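Hemin degrading factor (Pseudomonas aeruginosa, PDB 4MF9) binds heme and probably takes part in its intracellular trafficking and degradation. Local coordinates at residues L20-W24 and E49-R54; Q139-Q143 and K154-A158; F252-A256 and V279-W284. All blocks are in the same frame, centred on the assembly; numbering follows the deposited sequence.

Contact 1 (L20-W24 and E49-R54)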
ATOM      1  N   LEU A  20     -27.143  -8.541   4.155  1.00 22.09           N
ATOM      2  CA  LEU A  20     -26.053  -7.571   4.132  1.00 23.75           C
ATOM      3  C   LEU A  20     -26.027  -6.860   2.791  1.00 22.90           C
ATOM      4  O   LEU A  20     -25.942  -5.631   2.736  1.00 21.34           O
ATOM      5  CB  LEU A  20     -24.702  -8.242   4.412  1.00 21.91           C
ATOM      6  CG  LEU A  20     -23.516  -7.266   4.392  1.00 22.57           C
ATOM      7  CD1 LEU A  20     -23.791  -6.053   5.283  1.00 16.24           C
ATOM      8  CD2 LEU A  20     -22.235  -7.976   4.799  1.00 17.78           C
ATOM      9  N   TYR A  21     -26.114  -7.632   1.708  1.00 26.20           N
ATOM     10  CA  TYR A  21     -26.120  -7.047   0.366  1.00 27.25           C
ATOM     11  C   TYR A  21     -27.219  -5.993   0.227  1.00 24.09           C
ATOM     12  O   TYR A  21     -26.971  -4.888  -0.264  1.00 23.41           O
ATOM     13  CB  TYR A  21     -26.253  -8.112  -0.736  1.00 21.76           C
ATOM     14  CG  TYR A  21     -26.244  -7.490  -2.121  1.00 25.84           C
ATOM     15  CD1 TYR A  21     -25.052  -7.093  -2.718  1.00 17.89           C
ATOM     16  CD2 TYR A  21     -27.429  -7.275  -2.821  1.00 22.03           C
ATOM     17  CE1 TYR A  21     -25.033  -6.515  -3.971  1.00 18.22           C
ATOM     18  CE2 TYR A  21     -27.419  -6.689  -4.081  1.00 25.59           C
ATOM     19  CZ  TYR A  21     -26.220  -6.309  -4.651  1.00 26.17           C
ATOM     20  OH  TYR A  21     -26.211  -5.718  -5.905  1.00 24.11           O
ATOM     21  N   ARG A  22     -28.402  -6.340   0.694  1.00 24.84           N
ATOM     22  CA  ARG A  22     -29.563  -5.462   0.659  1.00 28.49           C
ATOM     23  C   ARG A  22     -29.392  -4.213   1.486  1.00 30.03           C
ATOM     24  O   ARG A  22     -29.748  -3.148   1.073  1.00 28.67           O
ATOM     25  CB  ARG A  22     -30.850  -6.199   1.030  1.00 30.19           C
ATOM     26  CG  ARG A  22     -32.115  -5.336   1.127  1.00 33.52           C
ATOM     27  CD  ARG A  22     -32.301  -4.332  -0.008  1.00 40.17           C
ATOM     28  NE  ARG A  22     -33.463  -3.438   0.147  1.00 40.44           N
ATOM     29  CZ  ARG A  22     -34.735  -3.766  -0.074  1.00 36.55           C
ATOM     30  NH1 ARG A  22     -35.068  -4.977  -0.457  1.00 33.85           N
ATOM     31  NH2 ARG A  22     -35.692  -2.877   0.098  1.00 25.55           N
ATOM     32  N   ALA A  23     -28.833  -4.375   2.656  1.00 27.24           N
ATOM     33  CA  ALA A  23     -28.553  -3.273   3.573  1.00 27.33           C
ATOM     34  C   ALA A  23     -27.557  -2.302   2.949  1.00 29.26           C
ATOM     35  O   ALA A  23     -27.676  -1.081   3.101  1.00 29.29           O
ATOM     36  CB  ALA A  23     -28.004  -3.819   4.886  1.00 30.22           C
ATOM     37  N   TRP A  24     -26.570  -2.847   2.265  1.00 26.73           N
ATOM     38  CA  TRP A  24     -25.589  -2.055   1.583  1.00 28.22           C
ATOM     39  C   TRP A  24     -26.150  -1.251   0.420  1.00 29.72           C
ATOM     40  O   TRP A  24     -25.914  -0.086   0.335  1.00 29.01           O
ATOM     41  CB  TRP A  24     -24.466  -2.939   1.094  1.00 27.70           C
ATOM     42  CG  TRP A  24     -23.437  -2.226   0.206  1.00 29.89           C
ATOM     43  CD1 TRP A  24     -22.911  -1.015   0.385  1.00 28.92           C
ATOM     44  CD2 TRP A  24     -22.840  -2.749  -0.941  1.00 30.29           C
ATOM     45  NE1 TRP A  24     -21.999  -0.741  -0.561  1.00 28.01           N
ATOM     46  CE2 TRP A  24     -21.942  -1.791  -1.413  1.00 30.00           C
ATOM     47  CE3 TRP A  24     -23.015  -3.923  -1.663  1.00 31.08           C
ATOM     48  CZ2 TRP A  24     -21.227  -1.966  -2.564  1.00 30.23           C
ATOM     49  CZ3 TRP A  24     -22.285  -4.109  -2.784  1.00 28.25           C
ATOM     50  CH2 TRP A  24     -21.413  -3.137  -3.237  1.00 35.68           C
ATOM     51  N   GLU A  49     -16.271  -9.145   3.953  1.00 21.83           N
ATOM     52  CA  GLU A  49     -17.594  -9.673   4.162  1.00 24.04           C
ATOM     53  C   GLU A  49     -18.591  -9.053   3.205  1.00 21.74           C
ATOM     54  O   GLU A  49     -19.371  -9.723   2.625  1.00 20.03           O
ATOM     55  CB  GLU A  49     -18.021  -9.413   5.558  1.00 25.55           C
ATOM     56  CG  GLU A  49     -17.414 -10.326   6.556  1.00 27.41           C
ATOM     57  CD  GLU A  49     -17.677  -9.866   7.980  1.00 34.03           C
ATOM     58  OE1 GLU A  49     -16.935  -9.005   8.501  1.00 22.43           O
ATOM     59  OE2 GLU A  49     -18.668 -10.339   8.523  1.00 31.64           O
ATOM     60  N   LEU A  50     -18.465  -7.755   3.029  1.00 19.60           N
ATOM     61  CA  LEU A  50     -19.337  -6.988   2.139  1.00 17.21           C
ATOM     62  C   LEU A  50     -19.202  -7.505   0.712  1.00 21.33           C
ATOM     63  O   LEU A  50     -20.204  -7.777   0.042  1.00 18.57           O
ATOM     64  CB  LEU A  50     -18.999  -5.494   2.190  1.00 21.80           C
ATOM     65  CG  LEU A  50     -20.142  -4.466   2.175  1.00 26.99           C
ATOM     66  CD1 LEU A  50     -19.643  -3.056   1.899  1.00 25.27           C
ATOM     67  CD2 LEU A  50     -21.200  -4.826   1.170  1.00 27.11           C
ATOM     68  N   VAL A  51     -17.962  -7.658   0.254  1.00 19.84           N
ATOM     69  CA  VAL A  51     -17.704  -8.202  -1.080  1.00 19.40           C
ATOM     70  C   VAL A  51     -18.238  -9.636  -1.234  1.00 19.70           C
ATOM     71  O   VAL A  51     -18.830  -9.983  -2.259  1.00 18.09           O
ATOM     72  CB  VAL A  51     -16.199  -8.125  -1.432  1.00 18.82           C
ATOM     73  CG1 VAL A  51     -15.925  -8.800  -2.767  1.00 16.56           C
ATOM     74  CG2 VAL A  51     -15.732  -6.670  -1.465  1.00 17.52           C
ATOM     75  N   ALA A  52     -18.048 -10.465  -0.215  1.00 18.11           N
ATOM     76  CA  ALA A  52     -18.566 -11.829  -0.266  1.00 21.56           C
ATOM     77  C   ALA A  52     -20.095 -11.846  -0.332  1.00 20.39           C
ATOM     78  O   ALA A  52     -20.678 -12.784  -0.855  1.00 19.65           O
ATOM     79  CB  ALA A  52     -18.071 -12.640   0.913  1.00 21.72           C
ATOM     80  N   SER A  53     -20.750 -10.812   0.185  1.00 20.95           N
ATOM     81  CA  SER A  53     -22.213 -10.755   0.072  1.00 25.47           C
ATOM     82  C   SER A  53     -22.643 -10.559  -1.385  1.00 19.22           C
ATOM     83  O   SER A  53     -23.823 -10.709  -1.718  1.00 20.93           O
ATOM     84  CB  SER A  53     -22.791  -9.641   0.945  1.00 21.57           C
ATOM     85  OG  SER A  53     -22.724  -8.399   0.279  1.00 19.79           O
ATOM     86  N   ARG A  54     -21.702 -10.169  -2.238  1.00 16.85           N
ATOM     87  CA  ARG A  54     -21.881  -9.997  -3.662  1.00 14.15           C
ATOM     88  C   ARG A  54     -21.824 -11.277  -4.513  1.00 18.24           C
ATOM     89  O   ARG A  54     -22.178 -11.263  -5.644  1.00 16.65           O
ATOM     90  CB  ARG A  54     -20.859  -8.979  -4.217  1.00 14.27           C
ATOM     91  CG  ARG A  54     -20.941  -7.591  -3.605  1.00 20.20           C
ATOM     92  CD  ARG A  54     -19.949  -6.598  -4.159  1.00 17.73           C
ATOM     93  NE  ARG A  54     -20.182  -6.297  -5.545  1.00 18.63           N
ATOM     94  CZ  ARG A  54     -19.807  -5.170  -6.114  1.00 23.74           C
ATOM     95  NH1 ARG A  54     -19.147  -4.287  -5.403  1.00 20.94           N
ATOM     96  NH2 ARG A  54     -20.096  -4.909  -7.350  1.00 20.18           N
TER
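Among the helices at the N-terminal end of the chain, helix 17-30 packs against the end of helix 47-52, which belongs to the first HemS/ChuX domain; Trp-24 of the one meets Leu-50 of the other and Arg-54 in the turn that follows it. Leu-50 covers a face of the indole with both methyls: CD1 stands 4.0 Å from the centroid of the five-membered ring, only 4° off its normal, a CH-pi contact, while Leu-50 CD2 lies 3.4 Å from Trp-24 CD2, near the fusion of the two rings. Trp-24 CG is anti to its backbone N (chi1 173°), which carries the indole off the helix and across the leucine branch at about a right angle. Arg-54 arrives at the rim of the six-membered ring instead. Its NH1 is 3.3 Å from Trp-24 CH2, near the ring plane, and the guanidinium is turned 49° against the indole. Farther along, Tyr-21 CD1 meets Arg-54 CG at the ring edge, 4.2 Å away, and Tyr-21 CB rests 3.7 Å from Ser-53 OG. That hydroxyl donates to Leu-50 O at 2.6 Å, on a carbonyl lone pair, and toward Tyr-21 its oxygen faces carbon. Leu-20 completes the seam, its CD2 lying over the backbone of Glu-49 and Leu-50. No hydrogen bond joins the two segments. Salt bridges to Asp-58 and to Glu-132, the latter on strand 124-133, probably balance the buried guanidinium charge, so the helices adhere through apolar and aromatic surface while the arginine's polar end ties the turn to the sheet.

Contact 2 (Q139-Q143 and K154-A158)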
ATOM      1  N   GLN A 139     -17.605  -2.793 -14.752  1.00 19.75           N
ATOM      2  CA  GLN A 139     -16.323  -2.466 -14.137  1.00 18.37           C
ATOM      3  C   GLN A 139     -15.816  -3.734 -13.450  1.00 16.55           C
ATOM      4  O   GLN A 139     -16.480  -4.262 -12.607  1.00 14.76           O
ATOM      5  CB  GLN A 139     -16.494  -1.327 -13.138  1.00 17.12           C
ATOM      6  CG  GLN A 139     -15.236  -0.724 -12.551  1.00 21.93           C
ATOM      7  CD  GLN A 139     -15.548   0.401 -11.597  1.00 30.03           C
ATOM      8  OE1 GLN A 139     -15.503   0.252 -10.382  1.00 31.67           O
ATOM      9  NE2 GLN A 139     -15.891   1.539 -12.155  1.00 36.24           N
ATOM     10  N   ARG A 140     -14.675  -4.208 -13.903  1.00 12.25           N
ATOM     11  CA  ARG A 140     -14.122  -5.481 -13.466  1.00 14.64           C
ATOM     12  C   ARG A 140     -12.919  -5.265 -12.566  1.00 14.98           C
ATOM     13  O   ARG A 140     -12.095  -4.374 -12.804  1.00 10.68           O
ATOM     14  CB  ARG A 140     -13.740  -6.336 -14.680  1.00 15.58           C
ATOM     15  CG  ARG A 140     -14.926  -6.543 -15.633  1.00 17.70           C
ATOM     16  CD  ARG A 140     -14.524  -7.284 -16.890  1.00 21.16           C
ATOM     17  NE  ARG A 140     -15.704  -7.633 -17.686  1.00 24.32           N
ATOM     18  CZ  ARG A 140     -16.235  -6.849 -18.620  1.00 24.47           C
ATOM     19  NH1 ARG A 140     -15.692  -5.667 -18.889  1.00 26.48           N
ATOM     20  NH2 ARG A 140     -17.309  -7.250 -19.293  1.00 24.42           N
ATOM     21  N   SER A 141     -12.846  -6.018 -11.514  1.00 11.30           N
ATOM     22  CA  SER A 141     -11.724  -5.920 -10.606  1.00 12.40           C
ATOM     23  C   SER A 141     -11.425  -7.219  -9.901  1.00 11.56           C
ATOM     24  O   SER A 141     -12.322  -7.988  -9.706  1.00  8.96           O
ATOM     25  CB  SER A 141     -11.917  -4.828  -9.579  1.00  8.36           C
ATOM     26  OG  SER A 141     -12.935  -5.041  -8.707  1.00 10.27           O
ATOM     27  N   ILE A 142     -10.164  -7.415  -9.540  1.00  8.84           N
ATOM     28  CA  ILE A 142      -9.749  -8.504  -8.640  1.00  8.88           C
ATOM     29  C   ILE A 142      -9.457  -7.900  -7.277  1.00 11.39           C
ATOM     30  O   ILE A 142      -8.738  -6.982  -7.211  1.00  8.94           O
ATOM     31  CB  ILE A 142      -8.508  -9.231  -9.179  1.00 10.42           C
ATOM     32  CG1 ILE A 142      -8.768  -9.804 -10.580  1.00 14.19           C
ATOM     33  CG2 ILE A 142      -8.023 -10.256  -8.211  1.00  9.15           C
ATOM     34  CD1 ILE A 142      -9.892 -10.762 -10.601  1.00 12.43           C
ATOM     35  N   GLN A 143     -10.103  -8.369  -6.231  1.00  8.80           N
ATOM     36  CA  GLN A 143      -9.925  -7.748  -4.944  1.00  9.96           C
ATOM     37  C   GLN A 143      -9.523  -8.753  -3.858  1.00 11.84           C
ATOM     38  O   GLN A 143     -10.168  -9.730  -3.681  1.00 12.07           O
ATOM     39  CB  GLN A 143     -11.139  -6.926  -4.500  1.00 10.91           C
ATOM     40  CG  GLN A 143     -11.692  -5.969  -5.544  1.00  8.72           C
ATOM     41  CD  GLN A 143     -12.695  -4.930  -5.025  1.00 10.62           C
ATOM     42  OE1 GLN A 143     -13.041  -4.894  -3.903  1.00  9.70           O
ATOM     43  NE2 GLN A 143     -13.093  -4.076  -5.889  1.00  8.43           N
ATOM     44  N   LYS A 154      -5.973  -4.351  -4.753  1.00  8.89           N
ATOM     45  CA  LYS A 154      -6.995  -4.524  -5.798  1.00 10.02           C
ATOM     46  C   LYS A 154      -6.381  -4.221  -7.145  1.00 10.53           C
ATOM     47  O   LYS A 154      -5.514  -3.346  -7.246  1.00  9.16           O
ATOM     48  CB  LYS A 154      -8.180  -3.572  -5.584  1.00 10.01           C
ATOM     49  CG  LYS A 154      -8.962  -3.822  -4.324  1.00 10.32           C
ATOM     50  CD  LYS A 154      -9.829  -2.620  -3.970  1.00 13.13           C
ATOM     51  CE  LYS A 154     -10.739  -2.956  -2.798  1.00 12.96           C
ATOM     52  NZ  LYS A 154     -11.464  -1.762  -2.306  1.00 15.20           N
ATOM     53  N   VAL A 155      -6.827  -4.926  -8.182  1.00  8.38           N
ATOM     54  CA  VAL A 155      -6.430  -4.568  -9.535  1.00  8.73           C
ATOM     55  C   VAL A 155      -7.645  -4.380 -10.428  1.00 14.81           C
ATOM     56  O   VAL A 155      -8.528  -5.243 -10.508  1.00  9.50           O
ATOM     57  CB  VAL A 155      -5.292  -5.476 -10.134  1.00 11.46           C
ATOM     58  CG1 VAL A 155      -4.658  -6.378  -9.067  1.00 11.58           C
ATOM     59  CG2 VAL A 155      -5.730  -6.248 -11.319  1.00 12.21           C
ATOM     60  N   PHE A 156      -7.702  -3.207 -11.047  1.00 10.81           N
ATOM     61  CA  PHE A 156      -8.864  -2.806 -11.818  1.00 14.89           C
ATOM     62  C   PHE A 156      -8.567  -2.866 -13.301  1.00 15.34           C
ATOM     63  O   PHE A 156      -7.525  -2.391 -13.752  1.00 13.29           O
ATOM     64  CB  PHE A 156      -9.282  -1.386 -11.422  1.00 11.76           C
ATOM     65  CG  PHE A 156     -10.071  -1.325 -10.146  1.00 15.22           C
ATOM     66  CD1 PHE A 156      -9.424  -1.320  -8.914  1.00 13.02           C
ATOM     67  CD2 PHE A 156     -11.463  -1.279 -10.175  1.00 12.14           C
ATOM     68  CE1 PHE A 156     -10.153  -1.273  -7.732  1.00 13.35           C
ATOM     69  CE2 PHE A 156     -12.190  -1.223  -8.999  1.00 11.33           C
ATOM     70  CZ  PHE A 156     -11.534  -1.219  -7.774  1.00 10.01           C
ATOM     71  N   LEU A 157      -9.474  -3.464 -14.067  1.00 15.09           N
ATOM     72  CA  LEU A 157      -9.372  -3.365 -15.516  1.00 16.76           C
ATOM     73  C   LEU A 157      -9.670  -1.922 -15.944  1.00 18.50           C
ATOM     74  O   LEU A 157     -10.536  -1.258 -15.375  1.00 21.02           O
ATOM     75  CB  LEU A 157     -10.296  -4.366 -16.211  1.00 19.97           C
ATOM     76  CG  LEU A 157      -9.729  -5.757 -16.488  1.00 17.02           C
ATOM     77  CD1 LEU A 157      -9.611  -6.604 -15.217  1.00 14.53           C
ATOM     78  CD2 LEU A 157     -10.587  -6.452 -17.537  1.00 18.49           C
ATOM     79  N   ALA A 158      -8.977  -1.428 -16.925  1.00 20.62           N
ATOM     80  CA  ALA A 158      -9.234  -0.102 -17.389  1.00 28.99           C
ATOM     81  C   ALA A 158      -9.453  -0.052 -18.893  1.00 28.75           C
ATOM     82  O   ALA A 158      -9.677  -1.045 -19.495  1.00 30.67           O
ATOM     83  CB  ALA A 158      -8.159   0.833 -16.939  1.00 31.04           C
TER
HETATM   84  O   HOH W   1     -13.554  -2.143 -15.803  1.00 29.96           O
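Val-155 O accepts the N-H of Ile-142 at 2.9 Å and also lies 3.3 Å from Ser-141 CA in a CA-H...O contact. The bond belongs to the antiparallel beta hairpin of strands 138-146 and 151-157, in which Ile-142 and Val-155 form a hydrogen-bonded pair flanked by the non-hydrogen-bonded pairs Ser-141 with Phe-156 and Gln-143 with Lys-154. The return bond runs from Val-155 N to Ile-142 O, and Leu-157 N donates to Arg-140 O. Beyond that, a water accepts from Arg-140 N and donates to Leu-157 O, bridging the strands where direct pairing stops. Strands 124-133 and 78-84 flank the hairpin in the same antiparallel sheet.

On the face carrying Ser-141, Gln-143, Lys-154 and Phe-156, the phenyl ring lies back across the neighbouring strand. Ser-141 CB sits over one ring face, 3.8 Å from the centroid, a CH-pi contact, while Gln-139 OE1 comes to the ring edge. The Gln-143 amide is turned 51° against the ring, and its NE2 donates to Ser-141 OG at 3.0 Å, which favours this turn of the amide. Lys-154 runs extended and obliquely past this glutamine toward a salt bridge with Glu-47, bringing its CE within 3.2 Å of Gln-143 OE1.

Contact 3 (F252-A256 and V279-W284)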
ATOM      1  N   PHE A 252       6.528  17.499  -2.092  1.00 14.02           N
ATOM      2  CA  PHE A 252       5.897  17.084  -3.342  1.00 16.84           C
ATOM      3  C   PHE A 252       5.837  18.270  -4.303  1.00 15.49           C
ATOM      4  O   PHE A 252       6.240  18.159  -5.468  1.00 15.20           O
ATOM      5  CB  PHE A 252       4.475  16.569  -3.087  1.00 14.87           C
ATOM      6  CG  PHE A 252       4.399  15.095  -2.742  1.00 11.61           C
ATOM      7  CD1 PHE A 252       4.668  14.125  -3.700  1.00 12.04           C
ATOM      8  CD2 PHE A 252       4.013  14.689  -1.468  1.00 11.49           C
ATOM      9  CE1 PHE A 252       4.581  12.761  -3.379  1.00 16.50           C
ATOM     10  CE2 PHE A 252       3.926  13.337  -1.143  1.00  9.72           C
ATOM     11  CZ  PHE A 252       4.205  12.375  -2.104  1.00 10.30           C
ATOM     12  N   GLU A 253       5.393  19.407  -3.795  1.00 17.26           N
ATOM     13  CA  GLU A 253       5.234  20.619  -4.576  1.00 18.81           C
ATOM     14  C   GLU A 253       6.562  21.066  -5.153  1.00 22.56           C
ATOM     15  O   GLU A 253       6.689  21.368  -6.305  1.00 19.91           O
ATOM     16  CB  GLU A 253       4.649  21.690  -3.684  1.00 21.73           C
ATOM     17  CG  GLU A 253       3.156  21.712  -3.720  1.00 22.94           C
ATOM     18  CD  GLU A 253       2.502  22.438  -2.590  1.00 25.88           C
ATOM     19  OE1 GLU A 253       3.149  22.755  -1.611  1.00 26.42           O
ATOM     20  OE2 GLU A 253       1.299  22.665  -2.674  1.00 29.35           O
ATOM     21  N   ALA A 254       7.600  20.998  -4.338  1.00 25.79           N
ATOM     22  CA  ALA A 254       8.939  21.377  -4.775  1.00 21.61           C
ATOM     23  C   ALA A 254       9.474  20.382  -5.802  1.00 21.33           C
ATOM     24  O   ALA A 254      10.102  20.776  -6.780  1.00 21.67           O
ATOM     25  CB  ALA A 254       9.877  21.477  -3.583  1.00 25.82           C
ATOM     26  N   ALA A 255       9.231  19.091  -5.576  1.00 18.57           N
ATOM     27  CA  ALA A 255       9.649  18.053  -6.523  1.00 18.40           C
ATOM     28  C   ALA A 255       8.886  18.185  -7.840  1.00 18.41           C
ATOM     29  O   ALA A 255       9.415  17.902  -8.921  1.00 17.94           O
ATOM     30  CB  ALA A 255       9.435  16.658  -5.922  1.00 15.09           C
ATOM     31  N   ALA A 256       7.626  18.588  -7.746  1.00 14.81           N
ATOM     32  CA  ALA A 256       6.842  18.806  -8.944  1.00 18.00           C
ATOM     33  C   ALA A 256       7.488  19.939  -9.728  1.00 24.16           C
ATOM     34  O   ALA A 256       7.635  19.859 -10.950  1.00 23.11           O
ATOM     35  CB  ALA A 256       5.426  19.152  -8.587  1.00 18.97           C
ATOM     36  N   VAL A 279       6.640  13.519 -10.250  1.00 14.16           N
ATOM     37  CA  VAL A 279       5.262  13.854 -10.095  1.00 18.54           C
ATOM     38  C   VAL A 279       5.081  15.210 -10.743  1.00 22.70           C
ATOM     39  O   VAL A 279       6.011  15.954 -10.803  1.00 24.38           O
ATOM     40  CB  VAL A 279       4.827  13.817  -8.655  1.00 16.51           C
ATOM     41  CG1 VAL A 279       4.953  12.381  -8.153  1.00 17.61           C
ATOM     42  CG2 VAL A 279       5.651  14.743  -7.814  1.00 15.64           C
ATOM     43  N   CYS A 280       3.951  15.463 -11.366  1.00 22.45           N
ATOM     44  CA  CYS A 280       3.779  16.715 -12.110  1.00 24.46           C
ATOM     45  C   CYS A 280       2.566  17.481 -11.644  1.00 22.61           C
ATOM     46  O   CYS A 280       2.675  18.624 -11.222  1.00 21.06           O
ATOM     47  CB  CYS A 280       3.649  16.463 -13.617  1.00 19.75           C
ATOM     48  SG  CYS A 280       5.046  15.598 -14.370  1.00 38.90           S
ATOM     49  N   ASN A 281       1.423  16.832 -11.655  1.00 22.48           N
ATOM     50  CA  ASN A 281       0.199  17.531 -11.423  1.00 22.85           C
ATOM     51  C   ASN A 281      -0.303  17.278 -10.071  1.00 22.69           C
ATOM     52  O   ASN A 281      -0.575  16.176  -9.771  1.00 25.04           O
ATOM     53  CB  ASN A 281      -0.819  17.063 -12.477  1.00 23.93           C
ATOM     54  CG  ASN A 281      -1.789  18.115 -12.794  1.00 30.63           C
ATOM     55  OD1 ASN A 281      -2.781  18.270 -12.117  1.00 35.26           O
ATOM     56  ND2 ASN A 281      -1.496  18.874 -13.818  1.00 34.54           N
ATOM     57  N   LEU A 282      -0.450  18.311  -9.257  1.00 20.58           N
ATOM     58  CA  LEU A 282      -0.741  18.182  -7.874  1.00 16.45           C
ATOM     59  C   LEU A 282      -1.946  19.025  -7.483  1.00 18.28           C
ATOM     60  O   LEU A 282      -2.108  20.081  -7.991  1.00 23.30           O
ATOM     61  CB  LEU A 282       0.463  18.633  -7.045  1.00 18.68           C
ATOM     62  CG  LEU A 282       1.736  17.795  -6.919  1.00 24.58           C
ATOM     63  CD1 LEU A 282       1.843  16.733  -7.949  1.00 20.42           C
ATOM     64  CD2 LEU A 282       3.004  18.640  -6.872  1.00 21.53           C
ATOM     65  N   LYS A 283      -2.746  18.561  -6.554  1.00 17.87           N
ATOM     66  CA  LYS A 283      -3.891  19.320  -6.124  1.00 17.11           C
ATOM     67  C   LYS A 283      -4.424  19.040  -4.727  1.00 16.89           C
ATOM     68  O   LYS A 283      -4.566  17.900  -4.338  1.00 14.18           O
ATOM     69  CB  LYS A 283      -4.994  19.104  -7.155  1.00 19.12           C
ATOM     70  CG  LYS A 283      -6.338  19.622  -6.754  1.00 20.25           C
ATOM     71  CD  LYS A 283      -6.505  21.054  -7.150  1.00 21.85           C
ATOM     72  CE  LYS A 283      -6.815  21.150  -8.616  1.00 25.83           C
ATOM     73  NZ  LYS A 283      -8.213  21.282  -9.031  1.00 18.52           N
ATOM     74  N   TRP A 284      -4.791  20.080  -4.032  1.00 10.11           N
ATOM     75  CA  TRP A 284      -5.490  19.991  -2.795  1.00 14.04           C
ATOM     76  C   TRP A 284      -7.016  19.886  -2.993  1.00 19.48           C
ATOM     77  O   TRP A 284      -7.573  20.540  -3.805  1.00 18.14           O
ATOM     78  CB  TRP A 284      -5.229  21.226  -1.978  1.00 21.56           C
ATOM     79  CG  TRP A 284      -3.895  21.298  -1.317  1.00 21.91           C
ATOM     80  CD1 TRP A 284      -2.799  21.922  -1.779  1.00 21.82           C
ATOM     81  CD2 TRP A 284      -3.539  20.687  -0.115  1.00 19.38           C
ATOM     82  NE1 TRP A 284      -1.774  21.757  -0.911  1.00 21.65           N
ATOM     83  CE2 TRP A 284      -2.218  21.015   0.142  1.00 23.63           C
ATOM     84  CE3 TRP A 284      -4.224  19.905   0.804  1.00 22.81           C
ATOM     85  CZ2 TRP A 284      -1.546  20.539   1.271  1.00 20.81           C
ATOM     86  CZ3 TRP A 284      -3.558  19.454   1.917  1.00 21.12           C
ATOM     87  CH2 TRP A 284      -2.246  19.769   2.142  1.00 18.86           C
TER
HETATM   88  O   HOH W   2       9.120  15.200  -9.842  1.00 16.31           O
HETATM   89  O   HOH W   3       7.718  17.711 -12.698  1.00 27.40           O
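Water and backbone carry the polar side of the contact between Ala-255 and Ala-256, on helix 247-258, and Val-279, in the loop that leads into edge strand 282-285. One water accepts from Val-279 N and lies 2.9 Å from Ala-255 O. A second donates to two carbonyls, Ala-256 O at 2.8 Å and Val-279 O at 3.1 Å, and so spans the helix and the loop. Val-279 O also receives a CA-H...O contact from Ala-256 CA, 3.5 Å away and rather straight, with 161° at the hydrogen.

The apolar contacts centre on Val-279 and Leu-282. Val-279 CG2 approaches the phenyl ring of Phe-252 at its edge, 4.3 Å from CD1. The valine's chi1 of -64° sets CG2 between its own backbone N and carbonyl carbon, the branch that faces the helix. Leu-282 points toward the helix, near Phe-252, Glu-253 and Ala-256, but the modelled position of its CD2 is doubtful.

Toward the surface, the extended Glu-253 chain crosses Trp-284 at about a right angle. Its OE2 lies at the indole edge, 3.7 Å from Trp-284 NE1, too far to count as a hydrogen bond, with carboxylate and ring planes 63° apart. Trp-284 itself meets Phe-289 edge-to-face on the adjoining strand 288-293.

No direct hydrogen bond links the segments. The helix is therefore joined to the loop and strand by apolar side chains within, and the polar link between helix and loop runs through water, at least from Ala-256 O to Val-279 O.

Overall arrangement
Along the chain the three contacts follow in series, each closing before the next opens. Contacts 1 and 2 fall in the first half of the protein, their centres 18 Å apart, and they touch where Val-51 CG2 packs against Gln-143 OE1, so helix 47-52 lies directly on the hairpin. Contact 3 belongs to the second HemS/ChuX domain, with its centre 27 Å from that of contact 2 and 38 Å from that of contact 1. Contacts 2 and 3 nevertheless reach the same nine-stranded antiparallel sheet, in which strands of both halves are joined between 88-93 and 296-301. All three lie away from the heme pocket and belong to the helices and sheet around it.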